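PDB 4BZP: bifunctional enzyme cysn/cysc from Mycobacterium tuberculosis, which catalyses, through its APS kinase domain, the ATP-dependent 3'-phosphorylation of adenosine 5'-phosphosulfate in sulfate activation. Local coordinates for residues Ser20-Lys32 and Leu155-Ile169. Numbering follows the deposited sequence.
With ADP (adenosine-5'-diphosphate), chain C; EDO (1,2-ethanediol), chain D.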
ATOM      1  N   SER A  20     -11.220 -14.465  11.374  1.00  5.41           N
ATOM      2  CA  SER A  20     -11.370 -14.563  12.843  1.00  5.97           C
ATOM      3  C   SER A  20     -10.010 -14.722  13.483  1.00  5.45           C
ATOM      4  O   SER A  20      -9.710 -14.065  14.475  1.00  5.84           O
ATOM      5  CB  SER A  20     -12.198 -15.762  13.226  1.00  6.56           C
ATOM      6  OG  SER A  20     -13.527 -15.729  12.727  1.00  8.20           O
ATOM      7  N   VAL A  21      -9.159 -15.597  12.945  1.00  5.24           N
ATOM      8  CA  VAL A  21      -7.832 -15.768  13.478  1.00  5.32           C
ATOM      9  C   VAL A  21      -6.980 -14.534  13.304  1.00  5.39           C
ATOM     10  O   VAL A  21      -6.311 -14.068  14.215  1.00  5.57           O
ATOM     11  CB  VAL A  21      -7.136 -17.033  12.923  1.00  5.28           C
ATOM     12  CG1 VAL A  21      -5.713 -17.137  13.447  1.00  5.52           C
ATOM     13  CG2 VAL A  21      -7.928 -18.293  13.292  1.00  5.49           C
ATOM     14  N   ALA A  22      -6.987 -13.943  12.123  1.00  5.22           N
ATOM     15  CA  ALA A  22      -6.188 -12.760  11.851  1.00  5.76           C
ATOM     16  C   ALA A  22      -6.519 -11.641  12.817  1.00  6.14           C
ATOM     17  O   ALA A  22      -5.622 -11.005  13.340  1.00  6.67           O
ATOM     18  CB  ALA A  22      -6.418 -12.310  10.377  1.00  5.66           C
ATOM     19  N   MET A  23      -7.810 -11.392  13.013  1.00  6.59           N
ATOM     20  CA  MET A  23      -8.253 -10.292  13.877  0.50  7.11           C
ATOM     21  C   MET A  23      -7.822 -10.525  15.320  1.00  6.90           C
ATOM     22  O   MET A  23      -7.465  -9.577  15.993  1.00  6.79           O
ATOM     23  CB  MET A  23      -9.768 -10.087  13.785  0.50  8.61           C
ATOM     24  CG  MET A  23     -10.225  -9.642  12.395  0.50  9.69           C
ATOM     25  SD  MET A  23      -9.706  -7.968  12.024  0.50 12.88           S
ATOM     26  CE  MET A  23     -10.706  -6.903  13.049  0.50 12.34           C
ATOM     27  N   LEU A  24      -7.895 -11.771  15.792  1.00  6.23           N
ATOM     28  CA  LEU A  24      -7.528 -12.049  17.166  1.00  6.76           C
ATOM     29  C   LEU A  24      -6.028 -11.983  17.348  1.00  6.82           C
ATOM     30  O   LEU A  24      -5.525 -11.474  18.348  1.00  6.75           O
ATOM     31  CB  LEU A  24      -8.086 -13.384  17.638  1.00  6.48           C
ATOM     32  CG  LEU A  24      -7.771 -13.679  19.123  1.00  6.66           C
ATOM     33  CD1 LEU A  24      -8.177 -12.574  20.074  1.00  7.26           C
ATOM     34  CD2 LEU A  24      -8.490 -14.945  19.512  1.00  7.04           C
ATOM     35  N   VAL A  25      -5.253 -12.447  16.384  1.00  6.49           N
ATOM     36  CA  VAL A  25      -3.812 -12.262  16.430  1.00  6.37           C
ATOM     37  C   VAL A  25      -3.474 -10.777  16.458  1.00  7.00           C
ATOM     38  O   VAL A  25      -2.636 -10.353  17.254  1.00  7.84           O
ATOM     39  CB  VAL A  25      -3.094 -12.943  15.239  1.00  6.23           C
ATOM     40  CG1 VAL A  25      -1.626 -12.573  15.170  1.00  6.71           C
ATOM     41  CG2 VAL A  25      -3.238 -14.443  15.280  1.00  6.11           C
ATOM     42  N   GLU A  26      -4.143  -9.990  15.642  1.00  7.15           N
ATOM     43  CA  GLU A  26      -3.885  -8.542  15.663  1.00  7.96           C
ATOM     44  C   GLU A  26      -4.126  -7.995  17.058  1.00  9.23           C
ATOM     45  O   GLU A  26      -3.284  -7.234  17.539  1.00  9.05           O
ATOM     46  CB  GLU A  26      -4.788  -7.865  14.637  1.00  9.07           C
ATOM     47  CG  GLU A  26      -4.514  -6.352  14.495  1.00 11.26           C
ATOM     48  CD  GLU A  26      -5.546  -5.598  13.663  1.00 13.86           C
ATOM     49  OE1 GLU A  26      -6.776  -5.841  13.785  1.00 16.39           O
ATOM     50  OE2 GLU A  26      -5.120  -4.850  12.756  1.00 16.80           O
ATOM     51  N   ARG A  27      -5.246  -8.333  17.676  1.00  9.41           N
ATOM     52  CA  ARG A  27      -5.555  -7.821  19.018  0.50 10.05           C
ATOM     53  C   ARG A  27      -4.513  -8.276  20.010  1.00 10.43           C
ATOM     54  O   ARG A  27      -4.053  -7.464  20.853  1.00 11.76           O
ATOM     55  CB  ARG A  27      -6.957  -8.242  19.445  0.50 10.52           C
ATOM     56  CG  ARG A  27      -8.065  -7.558  18.648  0.50 10.82           C
ATOM     57  CD  ARG A  27      -9.492  -7.677  19.167  0.50 11.94           C
ATOM     58  NE  ARG A  27      -9.983  -9.046  19.061  0.50 12.98           N
ATOM     59  CZ  ARG A  27     -10.585  -9.542  17.980  0.50 12.37           C
ATOM     60  NH1 ARG A  27     -10.768  -8.774  16.916  0.50 13.75           N
ATOM     61  NH2 ARG A  27     -10.975 -10.776  17.967  0.50 11.58           N
ATOM     62  N   LYS A  28      -4.169  -9.562  19.989  1.00  9.08           N
ATOM     63  CA  LYS A  28      -3.176 -10.089  20.951  1.00  9.75           C
ATOM     64  C   LYS A  28      -1.864  -9.354  20.831  1.00 10.98           C
ATOM     65  O   LYS A  28      -1.220  -9.026  21.848  1.00 12.41           O
ATOM     66  CB  LYS A  28      -2.957 -11.592  20.781  1.00  9.20           C
ATOM     67  CG  LYS A  28      -4.077 -12.478  21.309  1.00  9.52           C
ATOM     68  CD  LYS A  28      -3.768 -13.911  21.016  1.00 10.23           C
ATOM     69  CE  LYS A  28      -4.839 -14.891  21.428  1.00 10.04           C
ATOM     70  NZ  LYS A  28      -4.907 -14.935  22.929  1.00 10.14           N
ATOM     71  N   LEU A  29      -1.421  -9.059  19.619  1.00 10.51           N
ATOM     72  CA  LEU A  29      -0.156  -8.358  19.384  1.00 11.36           C
ATOM     73  C   LEU A  29      -0.245  -6.885  19.754  1.00 12.95           C
ATOM     74  O   LEU A  29       0.682  -6.343  20.384  1.00 14.17           O
ATOM     75  CB  LEU A  29       0.268  -8.555  17.897  1.00 12.12           C
ATOM     76  CG  LEU A  29       0.698  -9.948  17.459  1.00 12.57           C
ATOM     77  CD1 LEU A  29       0.978 -10.059  15.954  1.00 13.72           C
ATOM     78  CD2 LEU A  29       1.924 -10.463  18.215  1.00 14.14           C
ATOM     79  N   LEU A  30      -1.323  -6.233  19.400  1.00 14.27           N
ATOM     80  CA  LEU A  30      -1.518  -4.810  19.760  1.00 16.70           C
ATOM     81  C   LEU A  30      -1.605  -4.660  21.279  1.00 19.00           C
ATOM     82  O   LEU A  30      -1.042  -3.660  21.799  1.00 20.67           O
ATOM     83  CB  LEU A  30      -2.723  -4.234  19.073  1.00 18.06           C
ATOM     84  CG  LEU A  30      -2.613  -3.995  17.556  1.00 19.43           C
ATOM     85  CD1 LEU A  30      -3.983  -3.625  17.007  1.00 20.84           C
ATOM     86  CD2 LEU A  30      -1.575  -2.951  17.186  1.00 20.41           C
ATOM     87  N   GLU A  31      -2.184  -5.626  22.009  1.00 19.49           N
ATOM     88  CA  GLU A  31      -2.180  -5.603  23.498  1.00 21.12           C
ATOM     89  C   GLU A  31      -0.733  -5.541  24.048  1.00 20.97           C
ATOM     90  O   GLU A  31      -0.506  -4.986  25.148  1.00 24.18           O
ATOM     91  CB  GLU A  31      -2.836  -6.853  24.120  1.00 22.09           C
ATOM     92  CG  GLU A  31      -4.366  -6.901  24.113  1.00 23.12           C
ATOM     93  CD  GLU A  31      -4.965  -8.246  24.520  1.00 24.33           C
ATOM     94  OE1 GLU A  31      -4.224  -9.211  24.875  1.00 27.57           O
ATOM     95  OE2 GLU A  31      -6.219  -8.352  24.468  1.00 29.98           O
ATOM     96  N   LYS A  32       0.220  -6.140  23.354  1.00 19.73           N
ATOM     97  CA  LYS A  32       1.658  -6.127  23.715  1.00 20.84           C
ATOM     98  C   LYS A  32       2.450  -4.964  23.095  1.00 19.35           C
ATOM     99  O   LYS A  32       3.659  -4.935  23.201  1.00 26.01           O
ATOM    100  CB  LYS A  32       2.331  -7.428  23.319  1.00 22.98           C
ATOM    101  CG  LYS A  32       1.661  -8.678  23.846  1.00 27.20           C
ATOM    102  CD  LYS A  32       2.500  -9.895  23.535  1.00 30.45           C
ATOM    103  CE  LYS A  32       1.751 -11.227  23.638  1.00 33.94           C
ATOM    104  NZ  LYS A  32       1.843 -11.984  22.359  1.00 34.44           N
ATOM    105  N   LEU A 155      -4.009 -24.893  10.497  1.00  6.48           N
ATOM    106  CA  LEU A 155      -4.971 -24.654  11.570  1.00  6.20           C
ATOM    107  C   LEU A 155      -6.175 -25.535  11.362  1.00  6.30           C
ATOM    108  O   LEU A 155      -6.686 -25.609  10.250  1.00  6.71           O
ATOM    109  CB  LEU A 155      -5.397 -23.209  11.610  1.00  6.22           C
ATOM    110  CG  LEU A 155      -4.272 -22.186  11.859  1.00  6.15           C
ATOM    111  CD1 LEU A 155      -4.774 -20.749  11.804  1.00  6.21           C
ATOM    112  CD2 LEU A 155      -3.580 -22.447  13.200  1.00  6.40           C
ATOM    113  N   THR A 156      -6.658 -26.188  12.413  1.00  6.36           N
ATOM    114  CA  THR A 156      -7.703 -27.155  12.298  1.00  6.83           C
ATOM    115  C   THR A 156      -8.890 -26.783  13.217  1.00  6.76           C
ATOM    116  O   THR A 156      -8.703 -26.207  14.293  1.00  6.23           O
ATOM    117  CB  THR A 156      -7.168 -28.570  12.608  1.00  7.01           C
ATOM    118  OG1 THR A 156      -6.608 -28.547  13.884  1.00  7.53           O
ATOM    119  CG2 THR A 156      -6.160 -28.967  11.589  1.00  8.40           C
ATOM    120  N   PRO A 157     -10.110 -27.187  12.844  1.00  7.27           N
ATOM    121  CA  PRO A 157     -11.329 -26.678  13.490  1.00  7.81           C
ATOM    122  C   PRO A 157     -11.590 -27.221  14.891  1.00  7.56           C
ATOM    123  O   PRO A 157     -12.443 -26.731  15.571  1.00  7.84           O
ATOM    124  CB  PRO A 157     -12.433 -27.043  12.457  1.00  8.56           C
ATOM    125  CG  PRO A 157     -11.906 -28.149  11.681  1.00  8.73           C
ATOM    126  CD  PRO A 157     -10.423 -27.879  11.576  1.00  7.67           C
ATOM    127  N   ASP A 158     -10.843 -28.249  15.311  1.00  6.63           N
ATOM    128  CA  ASP A 158     -10.918 -28.729  16.692  1.00  6.84           C
ATOM    129  C   ASP A 158     -10.339 -27.745  17.710  1.00  6.89           C
ATOM    130  O   ASP A 158     -10.619 -27.857  18.890  1.00  8.78           O
ATOM    131  CB  ASP A 158     -10.231 -30.110  16.838  1.00  6.94           C
ATOM    132  CG  ASP A 158      -8.783 -30.087  16.444  1.00  7.19           C
ATOM    133  OD1 ASP A 158      -8.531 -29.861  15.238  1.00  7.74           O
ATOM    134  OD2 ASP A 158      -7.887 -30.238  17.303  1.00  8.17           O
ATOM    135  N   ARG A 159      -9.497 -26.837  17.260  1.00  6.72           N
ATOM    136  CA  ARG A 159      -8.886 -25.868  18.110  0.50  6.69           C
ATOM    137  C   ARG A 159      -9.694 -24.569  18.009  1.00  6.70           C
ATOM    138  O   ARG A 159     -10.235 -24.226  16.934  1.00  8.03           O
ATOM    139  CB  ARG A 159      -7.413 -25.687  17.745  0.50  7.00           C
ATOM    140  CG  ARG A 159      -6.617 -27.012  17.738  0.50  6.94           C
ATOM    141  CD  ARG A 159      -6.594 -27.686  19.104  0.50  7.24           C
ATOM    142  NE  ARG A 159      -5.843 -26.901  20.062  0.50  6.77           N
ATOM    143  CZ  ARG A 159      -5.988 -26.982  21.387  0.50  7.00           C
ATOM    144  NH1 ARG A 159      -6.877 -27.813  21.925  0.50  7.27           N
ATOM    145  NH2 ARG A 159      -5.272 -26.193  22.187  0.50  6.52           N
ATOM    146  N   SER A 160      -9.813 -23.873  19.117  1.00  5.85           N
ATOM    147  CA  SER A 160     -10.579 -22.643  19.159  1.00  5.50           C
ATOM    148  C   SER A 160      -9.861 -21.523  18.434  1.00  5.43           C
ATOM    149  O   SER A 160      -8.658 -21.590  18.163  1.00  5.48           O
ATOM    150  CB  SER A 160     -10.780 -22.238  20.631  1.00  5.63           C
ATOM    151  OG  SER A 160      -9.561 -21.823  21.203  1.00  6.35           O
ATOM    152  N   ILE A 161     -10.597 -20.419  18.186  1.00  5.17           N
ATOM    153  CA  ILE A 161      -9.974 -19.260  17.536  1.00  5.86           C
ATOM    154  C   ILE A 161      -8.814 -18.751  18.361  1.00  5.91           C
ATOM    155  O   ILE A 161      -7.740 -18.434  17.880  1.00  5.43           O
ATOM    156  CB  ILE A 161     -11.002 -18.163  17.269  1.00  6.08           C
ATOM    157  CG1 ILE A 161     -12.035 -18.677  16.289  1.00  6.79           C
ATOM    158  CG2 ILE A 161     -10.359 -16.909  16.774  1.00  6.16           C
ATOM    159  CD1 ILE A 161     -13.328 -17.930  16.329  1.00  7.71           C
ATOM    160  N   ASP A 162      -9.003 -18.691  19.686  1.00  5.97           N
ATOM    161  CA  ASP A 162      -7.938 -18.293  20.602  1.00  6.41           C
ATOM    162  C   ASP A 162      -6.683 -19.218  20.520  1.00  5.92           C
ATOM    163  O   ASP A 162      -5.571 -18.728  20.484  1.00  6.47           O
ATOM    164  CB  ASP A 162      -8.452 -18.225  22.041  1.00  7.49           C
ATOM    165  CG  ASP A 162      -7.421 -17.660  22.986  1.00  8.32           C
ATOM    166  OD1 ASP A 162      -7.238 -16.425  22.930  1.00  9.81           O
ATOM    167  OD2 ASP A 162      -6.812 -18.443  23.760  1.00  9.90           O
ATOM    168  N   GLU A 163      -6.936 -20.501  20.483  1.00  5.92           N
ATOM    169  CA  GLU A 163      -5.855 -21.489  20.386  1.00  6.07           C
ATOM    170  C   GLU A 163      -5.126 -21.335  19.081  1.00  5.90           C
ATOM    171  O   GLU A 163      -3.898 -21.371  19.017  1.00  7.12           O
ATOM    172  CB  GLU A 163      -6.388 -22.899  20.572  1.00  6.21           C
ATOM    173  CG  GLU A 163      -6.801 -23.149  22.042  1.00  6.98           C
ATOM    174  CD  GLU A 163      -7.727 -24.307  22.241  1.00  7.57           C
ATOM    175  OE1 GLU A 163      -8.272 -24.943  21.308  1.00  8.76           O
ATOM    176  OE2 GLU A 163      -7.947 -24.587  23.471  1.00 10.56           O
ATOM    177  N   GLN A 164      -5.887 -21.181  17.996  1.00  5.68           N
ATOM    178  CA  GLN A 164      -5.276 -20.998  16.664  0.50  5.62           C
ATOM    179  C   GLN A 164      -4.462 -19.711  16.579  1.00  5.31           C
ATOM    180  O   GLN A 164      -3.402 -19.674  16.001  1.00  5.48           O
ATOM    181  CB  GLN A 164      -6.362 -20.967  15.607  0.50  5.81           C
ATOM    182  CG  GLN A 164      -7.052 -22.286  15.433  0.50  6.16           C
ATOM    183  CD  GLN A 164      -8.038 -22.282  14.275  0.50  6.49           C
ATOM    184  OE1 GLN A 164      -8.064 -21.367  13.413  0.50  7.24           O
ATOM    185  NE2 GLN A 164      -8.862 -23.293  14.247  0.50  7.00           N
ATOM    186  N   ALA A 165      -4.968 -18.643  17.161  1.00  5.03           N
ATOM    187  CA  ALA A 165      -4.258 -17.361  17.198  1.00  5.55           C
ATOM    188  C   ALA A 165      -2.931 -17.529  17.928  1.00  5.90           C
ATOM    189  O   ALA A 165      -1.905 -16.992  17.471  1.00  6.07           O
ATOM    190  CB  ALA A 165      -5.099 -16.271  17.856  1.00  6.07           C
ATOM    191  N   GLN A 166      -2.951 -18.243  19.073  1.00  6.59           N
ATOM    192  CA  GLN A 166      -1.707 -18.477  19.758  1.00  7.83           C
ATOM    193  C   GLN A 166      -0.743 -19.332  18.943  1.00  7.91           C
ATOM    194  O   GLN A 166       0.475 -19.106  18.967  1.00  8.57           O
ATOM    195  CB  GLN A 166      -2.002 -19.076  21.122  1.00  9.22           C
ATOM    196  CG  GLN A 166      -0.719 -19.229  21.956  1.00 10.85           C
ATOM    197  CD  GLN A 166      -0.068 -17.893  22.260  1.00 12.40           C
ATOM    198  OE1 GLN A 166      -0.737 -16.946  22.697  1.00 16.18           O
ATOM    199  NE2 GLN A 166       1.209 -17.756  21.942  1.00 15.49           N
ATOM    200  N   GLU A 167      -1.253 -20.280  18.158  1.00  7.12           N
ATOM    201  CA  GLU A 167      -0.375 -21.058  17.295  0.50  7.41           C
ATOM    202  C   GLU A 167       0.321 -20.183  16.267  1.00  7.84           C
ATOM    203  O   GLU A 167       1.485 -20.410  15.931  1.00  7.53           O
ATOM    204  CB  GLU A 167      -1.105 -22.151  16.571  0.50  7.67           C
ATOM    205  CG  GLU A 167      -1.604 -23.280  17.416  0.50  7.60           C
ATOM    206  CD  GLU A 167      -2.163 -24.325  16.505  0.50  7.97           C
ATOM    207  OE1 GLU A 167      -1.368 -24.899  15.734  0.50  7.92           O
ATOM    208  OE2 GLU A 167      -3.392 -24.504  16.524  0.50  8.27           O
ATOM    209  N   VAL A 168      -0.401 -19.199  15.719  1.00  7.27           N
ATOM    210  CA  VAL A 168       0.209 -18.261  14.752  1.00  7.47           C
ATOM    211  C   VAL A 168       1.302 -17.453  15.444  1.00  8.41           C
ATOM    212  O   VAL A 168       2.382 -17.317  14.870  1.00  7.91           O
ATOM    213  CB  VAL A 168      -0.857 -17.325  14.122  1.00  7.33           C
ATOM    214  CG1 VAL A 168      -0.192 -16.248  13.249  1.00  8.23           C
ATOM    215  CG2 VAL A 168      -1.841 -18.161  13.269  1.00  8.16           C
ATOM    216  N   ILE A 169       1.022 -16.958  16.657  1.00  8.94           N
ATOM    217  CA  ILE A 169       2.038 -16.179  17.382  1.00  9.50           C
ATOM    218  C   ILE A 169       3.245 -17.056  17.701  1.00 10.17           C
ATOM    219  O   ILE A 169       4.373 -16.623  17.502  1.00 10.30           O
ATOM    220  CB  ILE A 169       1.376 -15.561  18.602  1.00 10.67           C
ATOM    221  CG1 ILE A 169       0.430 -14.459  18.139  1.00 11.73           C
ATOM    222  CG2 ILE A 169       2.429 -14.992  19.558  1.00 12.14           C
ATOM    223  CD1 ILE A 169      -0.434 -13.896  19.206  1.00 13.12           C
TER
HETATM  224  PB  ADP C1191     -13.013 -16.652   6.703  0.70  5.29           P
HETATM  225  O1B ADP C1191     -14.078 -16.488   5.568  0.70  5.70           O
HETATM  226  O2B ADP C1191     -11.981 -17.686   6.392  0.70  5.20           O
HETATM  227  O3B ADP C1191     -12.495 -15.331   7.163  0.70  5.76           O
HETATM  228  PA  ADP C1191     -14.346 -16.642   9.307  0.70  7.19           P
HETATM  229  O1A ADP C1191     -15.355 -15.612   9.006  0.70  7.52           O
HETATM  230  O2A ADP C1191     -13.163 -16.226  10.130  0.70  6.86           O
HETATM  231  O3A ADP C1191     -13.844 -17.273   7.941  0.70  6.17           O
HETATM  232  O5' ADP C1191     -14.952 -17.956  10.018  0.70  7.05           O
HETATM  233  C5' ADP C1191     -16.284 -18.335   9.768  0.70  6.80           C
HETATM  234  C4' ADP C1191     -16.979 -18.394  11.134  0.70  6.68           C
HETATM  235  O4' ADP C1191     -16.637 -19.626  11.740  0.70  6.81           O
HETATM  236  C3' ADP C1191     -16.700 -17.277  12.152  0.70  6.92           C
HETATM  237  O3' ADP C1191     -17.848 -16.471  12.276  0.70  7.19           O
HETATM  238  C2' ADP C1191     -16.561 -18.004  13.440  0.70  7.57           C
HETATM  239  O2' ADP C1191     -17.759 -17.724  14.218  0.70  9.63           O
HETATM  240  C1' ADP C1191     -16.503 -19.468  13.137  0.70  7.29           C
HETATM  241  N9  ADP C1191     -15.190 -20.036  13.483  0.70  7.54           N
HETATM  242  C8  ADP C1191     -14.041 -19.806  12.780  0.70  7.76           C
HETATM  243  N7  ADP C1191     -12.980 -20.446  13.302  0.70  7.86           N
HETATM  244  C5  ADP C1191     -13.494 -21.142  14.369  0.70  7.41           C
HETATM  245  C6  ADP C1191     -12.878 -21.995  15.354  0.70  7.36           C
HETATM  246  N6  ADP C1191     -11.566 -22.304  15.320  0.70  7.63           N
HETATM  247  N1  ADP C1191     -13.734 -22.474  16.293  0.70  7.07           N
HETATM  248  C2  ADP C1191     -15.027 -22.173  16.317  0.70  7.49           C
HETATM  249  N3  ADP C1191     -15.679 -21.353  15.453  0.70  7.28           N
HETATM  250  C4  ADP C1191     -14.895 -20.800  14.504  0.70  7.36           C
HETATM  251  C1  EDO D1192      -5.632 -15.622  27.669  1.00 29.96           C
HETATM  252  O1  EDO D1192      -4.698 -14.684  27.146  1.00 35.20           O
HETATM  253  C2  EDO D1192      -6.508 -16.047  26.514  1.00 24.72           C
HETATM  254  O2  EDO D1192      -5.680 -16.859  25.643  1.00 25.79           O
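Ala165 faces Val25 where helix 20-31 and helix 161-169 cross at -65°, their axes 8.7 Å apart at closest approach. Val25 CG2 sits 3.7 Å from Ala165 CB and also meets Val168, while its CG1 slides past CG1 of Ile169. One turn earlier Val21 splits its branches: CG1, anti to the backbone N (chi1 177°), goes to Leu155 and Val168, and CG2 faces the Gln164 side chain. Leu24 CD2 lies 3.6 Å from Asp162 CA.

The one salt bridge between the two segments lies at the solvent-facing margin. Lys28 runs its methylenes over Ile169 CD1 and Ala165 CB, then bends at chi4 (-69°) to bring NZ 2.8 Å from Asp162 OD1, on the syn side but tilted from the carboxylate plane; an ethanediol hydroxyl, probably from the crystallisation liquor, hydrogen-bonds to Asp162 OD2.

At the nucleotide end, Ser20 N and OG both donate to ADP O2A, Ser20 OG at 2.7 Å. Ile161 CG1 packs 3.4 Å from ADP C5, its CG2 against Ser20 O, and Arg159 O accepts from ADP N6 at 2.8 Å. Ser160 and Glu163 form a capping box that starts helix 161-169 next to the adenine. The helix following the Walker A P-loop thus packs on the C-terminal helix, whose leading turn helps form the adenine pocket of this P-loop kinase fold.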